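Local coordinates for uncharacterized protein VP1736 (Vibrio parahaemolyticus, PDB 3LXQ), which is of unknown function but carries a sulfatase-family domain of the alkaline phosphatase clan, with an alpha/beta core and a smaller antiparallel sheet, at residues K84-V89 and D297-V302; L371-E376 and L389-L394; N314-K319 and A378-D383; V213-V218 and H251-Y256. One frame throughout, in Å; residues are numbered along the deposited sequence.

Contacts 1 and 3 are buried, contact 2 is partly buried and contact 4 lies at the surface. Contact 1 joins two parallel strands of the large mixed sheet, and most of its bonds run from backbone to backbone. Contacts 2 and 3 share the five-stranded antiparallel sheet: their strands 385-390 and 377-382 are neighbours, Leu-389 N lies 2.8 Å from Ala-378 O, and Leu-389 also packs on Met-380. Yet contact 2 relies on a salt bridge and a water, whereas contact 3 has no hydrogen bond between its segments. Contact 4, about 29 Å from contact 1 between centres, combines a ring stack with bonds to a carboxylate.

Contact 1 (K84-V89 and D297-V302); sequences KRKNLV and DTIFIV
Strands 87-89 and 298-302 run side by side in the same direction, and Asn-87 and Val-89 each use both N and O in the pairing. Asn-87 N donates to Asp-297 O (2.8 Å), while Asn-87 O receives Ile-299 N almost straight (176°), the donor standing above the carbonyl plane. Two residues on, Val-89 N meets Ile-299 O at 2.9 Å, nearly along the C=O axis, and Val-89 O takes Ile-301 N at 3.0 Å. The peptide groups of Leu-88 turn the other way and are satisfied by Phe-241 and Ser-243 of strand 241-246.

The Asn-87 amide bridges both neighbours. With CG beside its own backbone N, it sends ND2 to Thr-298 OG1 (3.2 Å), which lies in the amide plane, while OD1 accepts from Phe-241 N. Thr-298 OG1 is also bonded to Tyr-294 O. On the same face Val-89 CG1 packs 3.6 Å from Phe-300 CD2, the two side chains lying alongside each other; Thr-298 CG2 sits over the rim of one ring face. Such pairing of inner parallel strands is characteristic of the central sheet of the alkaline phosphatase-like alpha/beta fold.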
loop_
_atom_site.group_PDB
_atom_site.type_symbol
_atom_site.label_atom_id
_atom_site.label_comp_id
_atom_site.label_asym_id
_atom_site.label_seq_id
_atom_site.Cartn_x
_atom_site.Cartn_y
_atom_site.Cartn_z
ATOM N N LYS A 84 -5.367 -20.845 -13.266
ATOM C CA LYS A 84 -6.629 -20.103 -13.267
ATOM C C LYS A 84 -6.499 -18.887 -12.357
ATOM O O LYS A 84 -5.992 -19.005 -11.240
ATOM C CB LYS A 84 -7.786 -20.991 -12.801
ATOM N N ARG A 85 -6.947 -17.728 -12.845
ATOM C CA ARG A 85 -6.805 -16.449 -12.126
ATOM C C ARG A 85 -7.320 -16.552 -10.696
ATOM O O ARG A 85 -8.401 -17.089 -10.460
ATOM C CB ARG A 85 -7.534 -15.302 -12.839
ATOM C CG ARG A 85 -7.847 -15.522 -14.304
ATOM C CD ARG A 85 -8.052 -14.218 -15.055
ATOM N NE ARG A 85 -6.783 -13.695 -15.572
ATOM C CZ ARG A 85 -6.632 -13.099 -16.757
ATOM N NH1 ARG A 85 -7.670 -12.950 -17.577
ATOM N NH2 ARG A 85 -5.434 -12.669 -17.139
ATOM N N LYS A 86 -6.540 -16.055 -9.742
ATOM C CA LYS A 86 -6.968 -16.090 -8.348
ATOM C C LYS A 86 -7.750 -14.823 -7.954
ATOM O O LYS A 86 -7.595 -13.761 -8.569
ATOM C CB LYS A 86 -5.766 -16.274 -7.417
ATOM C CG LYS A 86 -5.139 -17.654 -7.439
ATOM C CD LYS A 86 -3.811 -17.614 -6.688
ATOM C CE LYS A 86 -3.043 -18.925 -6.789
ATOM N NZ LYS A 86 -3.702 -19.993 -5.997
ATOM N N ASN A 87 -8.592 -14.950 -6.928
ATOM C CA ASN A 87 -9.211 -13.796 -6.291
ATOM C C ASN A 87 -8.129 -12.979 -5.585
ATOM O O ASN A 87 -7.089 -13.519 -5.186
ATOM C CB ASN A 87 -10.261 -14.241 -5.266
ATOM C CG ASN A 87 -11.345 -15.127 -5.857
ATOM O OD1 ASN A 87 -11.934 -14.822 -6.898
ATOM N ND2 ASN A 87 -11.638 -16.219 -5.166
ATOM N N LEU A 88 -8.372 -11.684 -5.420
ATOM C CA LEU A 88 -7.425 -10.823 -4.711
ATOM C C LEU A 88 -8.059 -9.994 -3.589
ATOM O O LEU A 88 -8.922 -9.153 -3.830
ATOM C CB LEU A 88 -6.686 -9.909 -5.694
ATOM C CG LEU A 88 -5.753 -8.860 -5.101
ATOM C CD1 LEU A 88 -4.564 -9.481 -4.363
ATOM C CD2 LEU A 88 -5.282 -7.929 -6.200
ATOM N N VAL A 89 -7.598 -10.238 -2.364
ATOM C CA VAL A 89 -8.127 -9.561 -1.187
ATOM C C VAL A 89 -7.004 -8.732 -0.573
ATOM O O VAL A 89 -5.961 -9.273 -0.176
ATOM C CB VAL A 89 -8.731 -10.568 -0.170
ATOM C CG1 VAL A 89 -8.984 -9.921 1.171
ATOM C CG2 VAL A 89 -10.027 -11.172 -0.721
ATOM N N ASP A 297 -8.680 -20.371 -3.537
ATOM C CA ASP A 297 -8.720 -19.619 -4.777
ATOM C C ASP A 297 -8.262 -18.158 -4.631
ATOM O O ASP A 297 -8.446 -17.359 -5.555
ATOM C CB ASP A 297 -10.151 -19.683 -5.323
ATOM C CG ASP A 297 -10.246 -19.342 -6.802
ATOM O OD1 ASP A 297 -11.394 -19.222 -7.289
ATOM O OD2 ASP A 297 -9.202 -19.206 -7.480
ATOM N N THR A 298 -7.642 -17.815 -3.497
ATOM C CA THR A 298 -7.425 -16.403 -3.159
ATOM C C THR A 298 -6.046 -16.059 -2.615
ATOM O O THR A 298 -5.451 -16.837 -1.854
ATOM C CB THR A 298 -8.483 -15.925 -2.138
ATOM O OG1 THR A 298 -9.788 -16.289 -2.598
ATOM C CG2 THR A 298 -8.413 -14.397 -1.944
ATOM N N ILE A 299 -5.556 -14.878 -3.012
ATOM C CA ILE A 299 -4.359 -14.276 -2.453
ATOM C C ILE A 299 -4.777 -13.117 -1.553
ATOM O O ILE A 299 -5.582 -12.265 -1.950
ATOM C CB ILE A 299 -3.397 -13.742 -3.561
ATOM C CG1 ILE A 299 -2.885 -14.878 -4.458
ATOM C CG2 ILE A 299 -2.237 -12.924 -2.953
ATOM C CD1 ILE A 299 -1.998 -15.908 -3.773
ATOM N N PHE A 300 -4.218 -13.100 -0.341
ATOM C CA PHE A 300 -4.493 -12.076 0.649
ATOM C C PHE A 300 -3.226 -11.277 0.901
ATOM O O PHE A 300 -2.126 -11.836 0.913
ATOM C CB PHE A 300 -4.960 -12.711 1.965
ATOM C CG PHE A 300 -6.213 -13.542 1.835
ATOM C CD1 PHE A 300 -6.144 -14.880 1.446
ATOM C CD2 PHE A 300 -7.458 -12.995 2.119
ATOM C CE1 PHE A 300 -7.299 -15.657 1.328
ATOM C CE2 PHE A 300 -8.636 -13.768 2.001
ATOM C CZ PHE A 300 -8.549 -15.095 1.607
ATOM N N ILE A 301 -3.379 -9.967 1.086
ATOM C CA ILE A 301 -2.265 -9.151 1.534
ATOM C C ILE A 301 -2.660 -8.373 2.792
ATOM O O ILE A 301 -3.683 -7.739 2.825
ATOM C CB ILE A 301 -1.635 -8.269 0.379
ATOM C CG1 ILE A 301 -0.400 -7.519 0.868
ATOM C CG2 ILE A 301 -2.646 -7.289 -0.239
ATOM C CD1 ILE A 301 0.390 -6.884 -0.263
ATOM N N VAL A 302 -1.861 -8.479 3.841
ATOM C CA VAL A 302 -2.049 -7.647 5.028
ATOM C C VAL A 302 -0.991 -6.563 4.918
ATOM O O VAL A 302 0.199 -6.851 4.974
ATOM C CB VAL A 302 -1.818 -8.407 6.350
ATOM C CG1 VAL A 302 -2.000 -7.462 7.551
ATOM C CG2 VAL A 302 -2.735 -9.633 6.468
#

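Contact 2 (L371-E376 and L389-L394); sequences LAREDE and LTRDNL
Two arginines come together here despite their like charge, with Arg-373 NE and Arg-391 NE 4.6 Å apart. The side chains cross at about a right angle, although the outer end of Arg-373 is less certainly placed. The carboxylates of Glu-376 and Asp-392 probably temper the repulsion, but the approach of Asp-392 to Arg-373 is too long for a salt bridge.

Backbone groups of the two segments meet through one water. It accepts from Arg-391 N at 2.8 Å and is placed to donate to Glu-376 O at 2.7 Å and to Arg-373 O at 2.9 Å, though with competing acceptors nearby it cannot serve all of them at once. Beside it, in the connection between strands 385-390 and 394-398 of the antiparallel sheet, Thr-390 forms an ST turn: its OG1 accepts from Asp-392 N at 3.2 Å and donates to Asn-393 OD1 at 2.6 Å.

Glu-376 makes the decisive bond. Its CG is anti to the carbonyl carbon and the chain is extended beyond it, so Glu-376 OE1 accepts from Arg-391 NE at 2.7 Å in a salt bridge that is practically straight (178°). The oxygen lies in the guanidinium plane, but the donor meets it from above the carboxylate plane. OE1 also accepts from Ile-340 N, and Arg-391 makes a cation-pi contact with Phe-410.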
loop_
_atom_site.group_PDB
_atom_site.type_symbol
_atom_site.label_atom_id
_atom_site.label_comp_id
_atom_site.label_asym_id
_atom_site.label_seq_id
_atom_site.Cartn_x
_atom_site.Cartn_y
_atom_site.Cartn_z
ATOM N N LEU A 371 15.322 -9.253 -8.126
ATOM C CA LEU A 371 15.617 -7.861 -8.049
ATOM C C LEU A 371 17.000 -7.803 -7.438
ATOM O O LEU A 371 17.217 -8.318 -6.331
ATOM C CB LEU A 371 14.593 -7.156 -7.151
ATOM C CG LEU A 371 14.775 -5.643 -6.978
ATOM C CD1 LEU A 371 14.338 -4.885 -8.220
ATOM C CD2 LEU A 371 14.051 -5.129 -5.721
ATOM N N ALA A 372 17.935 -7.225 -8.184
ATOM C CA ALA A 372 19.321 -7.111 -7.739
ATOM C C ALA A 372 19.354 -6.227 -6.509
ATOM O O ALA A 372 18.502 -5.345 -6.359
ATOM C CB ALA A 372 20.204 -6.532 -8.863
ATOM N N ARG A 373 20.306 -6.491 -5.619
ATOM C CA ARG A 373 20.503 -5.666 -4.430
ATOM C C ARG A 373 20.596 -4.162 -4.688
ATOM O O ARG A 373 20.095 -3.365 -3.890
ATOM C CB ARG A 373 21.739 -6.110 -3.654
ATOM C CG ARG A 373 21.404 -6.876 -2.391
ATOM C CD ARG A 373 22.449 -6.647 -1.335
ATOM N NE ARG A 373 22.448 -5.282 -0.797
ATOM C CZ ARG A 373 23.452 -4.414 -0.934
ATOM N NH1 ARG A 373 23.367 -3.208 -0.397
ATOM N NH2 ARG A 373 24.557 -4.740 -1.597
ATOM N N GLU A 374 21.253 -3.762 -5.773
ATOM C CA GLU A 374 21.462 -2.336 -6.020
ATOM C C GLU A 374 20.168 -1.649 -6.489
ATOM O O GLU A 374 20.096 -0.415 -6.537
ATOM C CB GLU A 374 22.599 -2.095 -7.020
ATOM C CG GLU A 374 22.308 -2.584 -8.423
ATOM C CD GLU A 374 22.853 -3.992 -8.705
ATOM O OE1 GLU A 374 23.204 -4.749 -7.745
ATOM O OE2 GLU A 374 22.926 -4.326 -9.916
ATOM N N ASP A 375 19.170 -2.463 -6.839
ATOM C CA ASP A 375 17.855 -1.969 -7.247
ATOM C C ASP A 375 16.820 -1.875 -6.106
ATOM O O ASP A 375 15.758 -1.246 -6.267
ATOM C CB ASP A 375 17.327 -2.778 -8.428
ATOM C CG ASP A 375 18.176 -2.586 -9.678
ATOM O OD1 ASP A 375 18.583 -1.427 -9.952
ATOM O OD2 ASP A 375 18.438 -3.589 -10.375
ATOM N N GLU A 376 17.135 -2.458 -4.949
ATOM C CA GLU A 376 16.277 -2.302 -3.777
ATOM C C GLU A 376 16.149 -0.825 -3.464
ATOM O O GLU A 376 17.142 -0.112 -3.497
ATOM C CB GLU A 376 16.865 -3.025 -2.573
ATOM C CG GLU A 376 16.932 -4.525 -2.767
ATOM C CD GLU A 376 17.361 -5.254 -1.511
ATOM O OE1 GLU A 376 17.359 -4.645 -0.412
ATOM O OE2 GLU A 376 17.701 -6.448 -1.644
ATOM N N LEU A 389 15.426 5.932 -0.402
ATOM C CA LEU A 389 16.225 4.985 0.356
ATOM C C LEU A 389 16.670 3.821 -0.532
ATOM O O LEU A 389 15.846 3.199 -1.223
ATOM C CB LEU A 389 15.433 4.460 1.564
ATOM C CG LEU A 389 16.122 3.437 2.491
ATOM C CD1 LEU A 389 17.228 4.075 3.359
ATOM C CD2 LEU A 389 15.118 2.682 3.364
ATOM N N THR A 390 17.976 3.563 -0.539
ATOM C CA THR A 390 18.547 2.359 -1.154
ATOM C C THR A 390 19.472 1.677 -0.139
ATOM O O THR A 390 19.675 2.185 0.959
ATOM C CB THR A 390 19.354 2.686 -2.444
ATOM O OG1 THR A 390 20.651 3.158 -2.079
ATOM C CG2 THR A 390 18.653 3.749 -3.293
ATOM N N ARG A 391 20.041 0.534 -0.502
ATOM C CA ARG A 391 20.892 -0.203 0.429
ATOM C C ARG A 391 22.183 0.544 0.764
ATOM O O ARG A 391 22.832 0.255 1.768
ATOM C CB ARG A 391 21.208 -1.589 -0.125
ATOM C CG ARG A 391 20.105 -2.606 0.078
ATOM C CD ARG A 391 19.947 -2.975 1.548
ATOM N NE ARG A 391 18.835 -3.898 1.754
ATOM C CZ ARG A 391 18.467 -4.392 2.936
ATOM N NH1 ARG A 391 17.445 -5.233 3.010
ATOM N NH2 ARG A 391 19.118 -4.053 4.046
ATOM N N ASP A 392 22.521 1.529 -0.067
ATOM C CA ASP A 392 23.822 2.194 -0.014
ATOM C C ASP A 392 23.767 3.646 0.432
ATOM O O ASP A 392 24.754 4.190 0.932
ATOM C CB ASP A 392 24.501 2.086 -1.378
ATOM C CG ASP A 392 24.734 0.654 -1.780
ATOM O OD1 ASP A 392 25.654 0.022 -1.223
ATOM O OD2 ASP A 392 23.977 0.152 -2.633
ATOM N N ASN A 393 22.601 4.256 0.264
ATOM C CA ASN A 393 22.441 5.683 0.471
ATOM C C ASN A 393 20.990 6.054 0.762
ATOM O O ASN A 393 20.055 5.285 0.491
ATOM C CB ASN A 393 22.947 6.440 -0.766
ATOM C CG ASN A 393 22.523 5.767 -2.068
ATOM O OD1 ASN A 393 21.334 5.616 -2.334
ATOM N ND2 ASN A 393 23.496 5.347 -2.871
ATOM N N LEU A 394 20.818 7.242 1.327
ATOM C CA LEU A 394 19.514 7.856 1.462
ATOM C C LEU A 394 19.622 9.311 1.046
ATOM O O LEU A 394 20.438 10.066 1.596
ATOM C CB LEU A 394 19.008 7.752 2.907
ATOM C CG LEU A 394 17.857 8.661 3.352
ATOM C CD1 LEU A 394 16.520 8.243 2.754
ATOM C CD2 LEU A 394 17.795 8.663 4.876
HETATM O O HOH W 1 19.718 -0.650 -3.061
#

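Contact 3 (N314-K319 and A378-D383); sequences NLVPVK and AMMQYD
Met-380, a selenomethionine, places CG in the crowded position between its backbone N and carbonyl carbon (chi1 55°), and its chain then bends at chi2 and chi3 to lie across the valines of 314-319. Tyr-382, two residues on along strand 377-382, instead sets CG anti to the backbone N (chi1 -179°), which brings its ring beneath Pro-317. The CG of Met-380 touches Val-316 CG1 at 3.5 Å, crossing obliquely, and farther out its CE reaches Val-318 CG2 at 4.1 Å.

The Tyr-382 ring takes Pro-317 over one face, the two side chains crossing at about a right angle. Pro-317 CD stands 4.0 Å from the ring centroid and 21° off its normal, a CH-pi contact offset toward the rim. Pro-317 is the centre of an inverse gamma turn, so the tyrosine packs against the bend of the loop itself. Behind the valines, Val-396 and Leu-394 belong to another strand of the same antiparallel sheet.

The tyrosine hydroxyl and Leu-315 O find partners beyond the two segments: Tyr-382 OH is hydrogen-bonded to Val-310 O and Ala-313 N, and Leu-315 O accepts from Asn-385 ND2. With no hydrogen bond between the segments, the loop is held on the edge strand of the sheet by van der Waals and CH-pi contacts, while the tyrosine hydroxyl ties the ring to the preceding part of the loop.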
loop_
_atom_site.group_PDB
_atom_site.type_symbol
_atom_site.label_atom_id
_atom_site.label_comp_id
_atom_site.label_asym_id
_atom_site.label_seq_id
_atom_site.Cartn_x
_atom_site.Cartn_y
_atom_site.Cartn_z
ATOM N N ASN A 314 12.227 16.034 11.398
ATOM C CA ASN A 314 13.130 16.642 10.444
ATOM C C ASN A 314 13.405 15.729 9.266
ATOM O O ASN A 314 13.490 14.500 9.420
ATOM C CB ASN A 314 14.428 17.093 11.100
ATOM C CG ASN A 314 14.869 18.465 10.616
ATOM O OD1 ASN A 314 15.987 18.907 10.890
ATOM N ND2 ASN A 314 13.982 19.154 9.892
ATOM N N LEU A 315 13.526 16.360 8.094
ATOM C CA LEU A 315 13.798 15.701 6.814
ATOM C C LEU A 315 12.799 14.567 6.538
ATOM O O LEU A 315 11.591 14.825 6.470
ATOM C CB LEU A 315 15.273 15.265 6.719
ATOM C CG LEU A 315 16.287 16.427 6.649
ATOM C CD1 LEU A 315 17.710 15.939 6.889
ATOM C CD2 LEU A 315 16.176 17.211 5.337
ATOM N N VAL A 316 13.283 13.338 6.368
ATOM C CA VAL A 316 12.378 12.193 6.234
ATOM C C VAL A 316 12.633 11.140 7.317
ATOM O O VAL A 316 13.669 10.478 7.309
ATOM C CB VAL A 316 12.410 11.569 4.819
ATOM C CG1 VAL A 316 11.452 10.371 4.739
ATOM C CG2 VAL A 316 12.021 12.603 3.782
ATOM N N PRO A 317 11.681 10.990 8.258
ATOM C CA PRO A 317 11.810 10.010 9.343
ATOM C C PRO A 317 11.506 8.578 8.874
ATOM O O PRO A 317 10.398 8.075 9.041
ATOM C CB PRO A 317 10.798 10.499 10.380
ATOM C CG PRO A 317 9.742 11.198 9.568
ATOM C CD PRO A 317 10.462 11.814 8.390
ATOM N N VAL A 318 12.524 7.940 8.307
ATOM C CA VAL A 318 12.420 6.637 7.634
ATOM C C VAL A 318 11.646 5.579 8.420
ATOM O O VAL A 318 10.764 4.904 7.859
ATOM C CB VAL A 318 13.840 6.108 7.259
ATOM C CG1 VAL A 318 13.793 4.698 6.670
ATOM C CG2 VAL A 318 14.535 7.074 6.292
ATOM N N LYS A 319 11.973 5.464 9.710
ATOM C CA LYS A 319 11.374 4.494 10.627
ATOM C C LYS A 319 9.858 4.593 10.599
ATOM O O LYS A 319 9.158 3.586 10.731
ATOM C CB LYS A 319 11.896 4.724 12.061
ATOM N N ALA A 378 13.200 2.431 -1.602
ATOM C CA ALA A 378 11.935 2.931 -1.082
ATOM C C ALA A 378 11.872 4.439 -1.279
ATOM O O ALA A 378 12.800 5.191 -0.877
ATOM C CB ALA A 378 11.786 2.589 0.422
HETATM N N MSE A 379 10.790 4.878 -1.902
HETATM C CA MSE A 379 10.475 6.297 -1.968
HETATM C C MSE A 379 9.554 6.643 -0.816
HETATM O O MSE A 379 8.595 5.934 -0.560
HETATM C CB MSE A 379 9.763 6.638 -3.282
HETATM C CG MSE A 379 10.382 6.001 -4.505
HETATM SE SE MSE A 379 9.444 6.773 -6.035
HETATM C CE MSE A 379 9.531 5.212 -7.258
HETATM N N MSE A 380 9.826 7.747 -0.137
HETATM C CA MSE A 380 8.894 8.206 0.883
HETATM C C MSE A 380 8.745 9.724 0.962
HETATM O O MSE A 380 9.719 10.482 0.844
HETATM C CB MSE A 380 9.122 7.510 2.237
HETATM C CG MSE A 380 10.494 7.608 2.802
HETATM SE SE MSE A 380 11.112 5.981 3.725
HETATM C CE MSE A 380 12.789 5.920 2.743
ATOM N N GLN A 381 7.489 10.151 1.084
ATOM C CA GLN A 381 7.139 11.563 1.115
ATOM C C GLN A 381 6.634 11.911 2.488
ATOM O O GLN A 381 5.619 11.370 2.932
ATOM C CB GLN A 381 6.047 11.870 0.094
ATOM C CG GLN A 381 5.784 13.350 -0.115
ATOM C CD GLN A 381 6.705 13.969 -1.161
ATOM O OE1 GLN A 381 6.962 13.366 -2.204
ATOM N NE2 GLN A 381 7.188 15.189 -0.894
ATOM N N TYR A 382 7.350 12.814 3.156
ATOM C CA TYR A 382 6.939 13.347 4.435
ATOM C C TYR A 382 6.568 14.819 4.239
ATOM O O TYR A 382 7.437 15.701 4.278
ATOM C CB TYR A 382 8.050 13.180 5.489
ATOM C CG TYR A 382 7.666 13.697 6.858
ATOM C CD1 TYR A 382 6.756 12.991 7.655
ATOM C CD2 TYR A 382 8.205 14.885 7.363
ATOM C CE1 TYR A 382 6.387 13.450 8.901
ATOM C CE2 TYR A 382 7.839 15.357 8.616
ATOM C CZ TYR A 382 6.929 14.630 9.378
ATOM O OH TYR A 382 6.549 15.058 10.618
ATOM N N ASP A 383 5.277 15.072 4.012
ATOM C CA ASP A 383 4.790 16.423 3.661
ATOM C C ASP A 383 5.488 16.961 2.394
ATOM O O ASP A 383 5.287 16.436 1.301
ATOM C CB ASP A 383 4.939 17.393 4.859
ATOM C CG ASP A 383 4.079 16.984 6.054
ATOM O OD1 ASP A 383 3.011 16.367 5.839
ATOM O OD2 ASP A 383 4.463 17.291 7.210
#

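Contact 4 (V213-V218 and H251-Y256); sequences VGSWGV and HSPYEY
Trp-216 reaches across to the loop 251-256 from the tip of a tight turn. Its CB carries CG beside the backbone N (chi1 -62°), and the indole crosses His-251 at about a right angle, with the ring planes nearly parallel. Trp-216 CD1 meets His-251 CB at 3.4 Å, and CD2 lies over the face of the imidazole. NE1, at the edge, donates to Ser-252 O at 2.7 Å; the bond is bent (146°), and the donor lies above the carbonyl plane. Trp-216 CE2 is again 3.4 Å from His-251 CB, which stands over the five-membered ring in a CH-pi contact, 3.3 Å from its centroid. Farther out, CE3 passes over the imidazole, and CZ3 and CH2 approach His-251 CD2. The six-membered ring and the imidazole thus stack face to face, with centroids 4.0 Å apart and planes at 12°. His-251 ND1 is hydrogen-bonded to Ser-248 O, which helps to fix the rotation of the imidazole.

A second grip lies at Ser-215. Glu-255 OE2 accepts from both Ser-215 N and Ser-215 OG, each at 2.6 Å, and both donors come from above the carboxylate plane. Two short bonds to one oxygen would favour the ionised carboxylate. Gly-214 to Gly-217 form a type I beta turn, closed by hydrogen bonds in both directions between the two glycines: the arrangement is that of a two-stranded beta hairpin whose tip docks on a surface loop.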
loop_
_atom_site.group_PDB
_atom_site.type_symbol
_atom_site.label_atom_id
_atom_site.label_comp_id
_atom_site.label_asym_id
_atom_site.label_seq_id
_atom_site.Cartn_x
_atom_site.Cartn_y
_atom_site.Cartn_z
ATOM N N VAL A 213 -20.275 -0.295 17.420
ATOM C CA VAL A 213 -20.165 0.859 16.519
ATOM C C VAL A 213 -19.508 2.027 17.254
ATOM O O VAL A 213 -19.935 2.383 18.356
ATOM C CB VAL A 213 -21.555 1.292 15.972
ATOM C CG1 VAL A 213 -21.430 2.473 15.007
ATOM C CG2 VAL A 213 -22.268 0.123 15.294
ATOM N N GLY A 214 -18.469 2.599 16.639
ATOM C CA GLY A 214 -17.768 3.781 17.157
ATOM C C GLY A 214 -17.883 4.976 16.224
ATOM O O GLY A 214 -18.637 4.945 15.256
ATOM N N SER A 215 -17.136 6.038 16.520
ATOM C CA SER A 215 -17.189 7.299 15.754
ATOM C C SER A 215 -16.775 7.122 14.296
ATOM O O SER A 215 -17.184 7.881 13.414
ATOM C CB SER A 215 -16.256 8.326 16.387
ATOM O OG SER A 215 -16.510 8.447 17.765
ATOM N N TRP A 216 -15.954 6.115 14.053
ATOM C CA TRP A 216 -15.422 5.878 12.727
ATOM C C TRP A 216 -16.195 4.769 12.010
ATOM O O TRP A 216 -15.892 4.431 10.864
ATOM C CB TRP A 216 -13.922 5.608 12.839
ATOM C CG TRP A 216 -13.224 6.816 13.420
ATOM C CD1 TRP A 216 -13.023 7.100 14.750
ATOM C CD2 TRP A 216 -12.686 7.929 12.690
ATOM N NE1 TRP A 216 -12.377 8.309 14.884
ATOM C CE2 TRP A 216 -12.155 8.836 13.638
ATOM C CE3 TRP A 216 -12.583 8.237 11.326
ATOM C CZ2 TRP A 216 -11.526 10.042 13.263
ATOM C CZ3 TRP A 216 -11.954 9.432 10.950
ATOM C CH2 TRP A 216 -11.440 10.321 11.924
ATOM N N GLY A 217 -17.206 4.226 12.696
ATOM C CA GLY A 217 -18.085 3.189 12.139
ATOM C C GLY A 217 -18.043 1.888 12.924
ATOM O O GLY A 217 -17.712 1.878 14.109
ATOM N N VAL A 218 -18.359 0.781 12.256
ATOM C CA VAL A 218 -18.327 -0.554 12.900
ATOM C C VAL A 218 -16.896 -0.986 13.252
ATOM O O VAL A 218 -15.925 -0.603 12.564
ATOM C CB VAL A 218 -19.009 -1.645 12.034
ATOM C CG1 VAL A 218 -20.415 -1.226 11.638
ATOM C CG2 VAL A 218 -18.186 -1.963 10.803
ATOM N N HIS A 251 -8.439 4.672 15.253
ATOM C CA HIS A 251 -8.535 6.127 15.126
ATOM C C HIS A 251 -8.934 6.662 16.487
ATOM O O HIS A 251 -9.760 6.048 17.176
ATOM C CB HIS A 251 -9.687 6.540 14.215
ATOM C CG HIS A 251 -9.379 6.528 12.755
ATOM N ND1 HIS A 251 -9.769 5.495 11.929
ATOM C CD2 HIS A 251 -8.773 7.442 11.962
ATOM C CE1 HIS A 251 -9.390 5.763 10.690
ATOM N NE2 HIS A 251 -8.781 6.936 10.684
ATOM N N SER A 252 -8.382 7.813 16.861
ATOM C CA SER A 252 -8.812 8.525 18.065
ATOM C C SER A 252 -10.307 8.794 17.923
ATOM O O SER A 252 -10.761 9.195 16.839
ATOM C CB SER A 252 -8.048 9.845 18.213
ATOM O OG SER A 252 -8.539 10.599 19.310
ATOM N N PRO A 253 -11.081 8.599 19.004
ATOM C CA PRO A 253 -10.681 8.351 20.400
ATOM C C PRO A 253 -10.449 6.887 20.808
ATOM O O PRO A 253 -10.278 6.622 21.993
ATOM C CB PRO A 253 -11.854 8.923 21.182
ATOM C CG PRO A 253 -13.036 8.624 20.299
ATOM C CD PRO A 253 -12.548 8.681 18.870
ATOM N N TYR A 254 -10.440 5.963 19.840
ATOM C CA TYR A 254 -10.039 4.547 20.045
ATOM C C TYR A 254 -11.111 3.671 20.714
ATOM O O TYR A 254 -10.831 2.917 21.655
ATOM C CB TYR A 254 -8.681 4.422 20.764
ATOM C CG TYR A 254 -7.588 5.258 20.144
ATOM C CD1 TYR A 254 -7.047 4.926 18.902
ATOM C CD2 TYR A 254 -7.094 6.389 20.798
ATOM C CE1 TYR A 254 -6.052 5.696 18.328
ATOM C CE2 TYR A 254 -6.100 7.168 20.227
ATOM C CZ TYR A 254 -5.585 6.811 18.990
ATOM O OH TYR A 254 -4.596 7.575 18.414
ATOM N N GLU A 255 -12.336 3.777 20.208
ATOM C CA GLU A 255 -13.456 2.975 20.694
ATOM C C GLU A 255 -13.333 1.583 20.107
ATOM O O GLU A 255 -13.112 1.444 18.899
ATOM C CB GLU A 255 -14.798 3.578 20.257
ATOM C CG GLU A 255 -15.066 5.021 20.680
ATOM C CD GLU A 255 -16.105 5.697 19.791
ATOM O OE1 GLU A 255 -17.291 5.771 20.189
ATOM O OE2 GLU A 255 -15.748 6.150 18.686
ATOM N N TYR A 256 -13.474 0.569 20.967
ATOM C CA TYR A 256 -13.495 -0.843 20.582
ATOM C C TYR A 256 -14.109 -1.668 21.738
ATOM O O TYR A 256 -14.028 -1.252 22.906
ATOM C CB TYR A 256 -12.077 -1.361 20.232
ATOM C CG TYR A 256 -11.161 -1.428 21.422
ATOM C CD1 TYR A 256 -11.045 -2.605 22.166
ATOM C CD2 TYR A 256 -10.437 -0.305 21.838
ATOM C CE1 TYR A 256 -10.229 -2.675 23.287
ATOM C CE2 TYR A 256 -9.608 -0.364 22.960
ATOM C CZ TYR A 256 -9.512 -1.560 23.681
ATOM O OH TYR A 256 -8.713 -1.641 24.803
#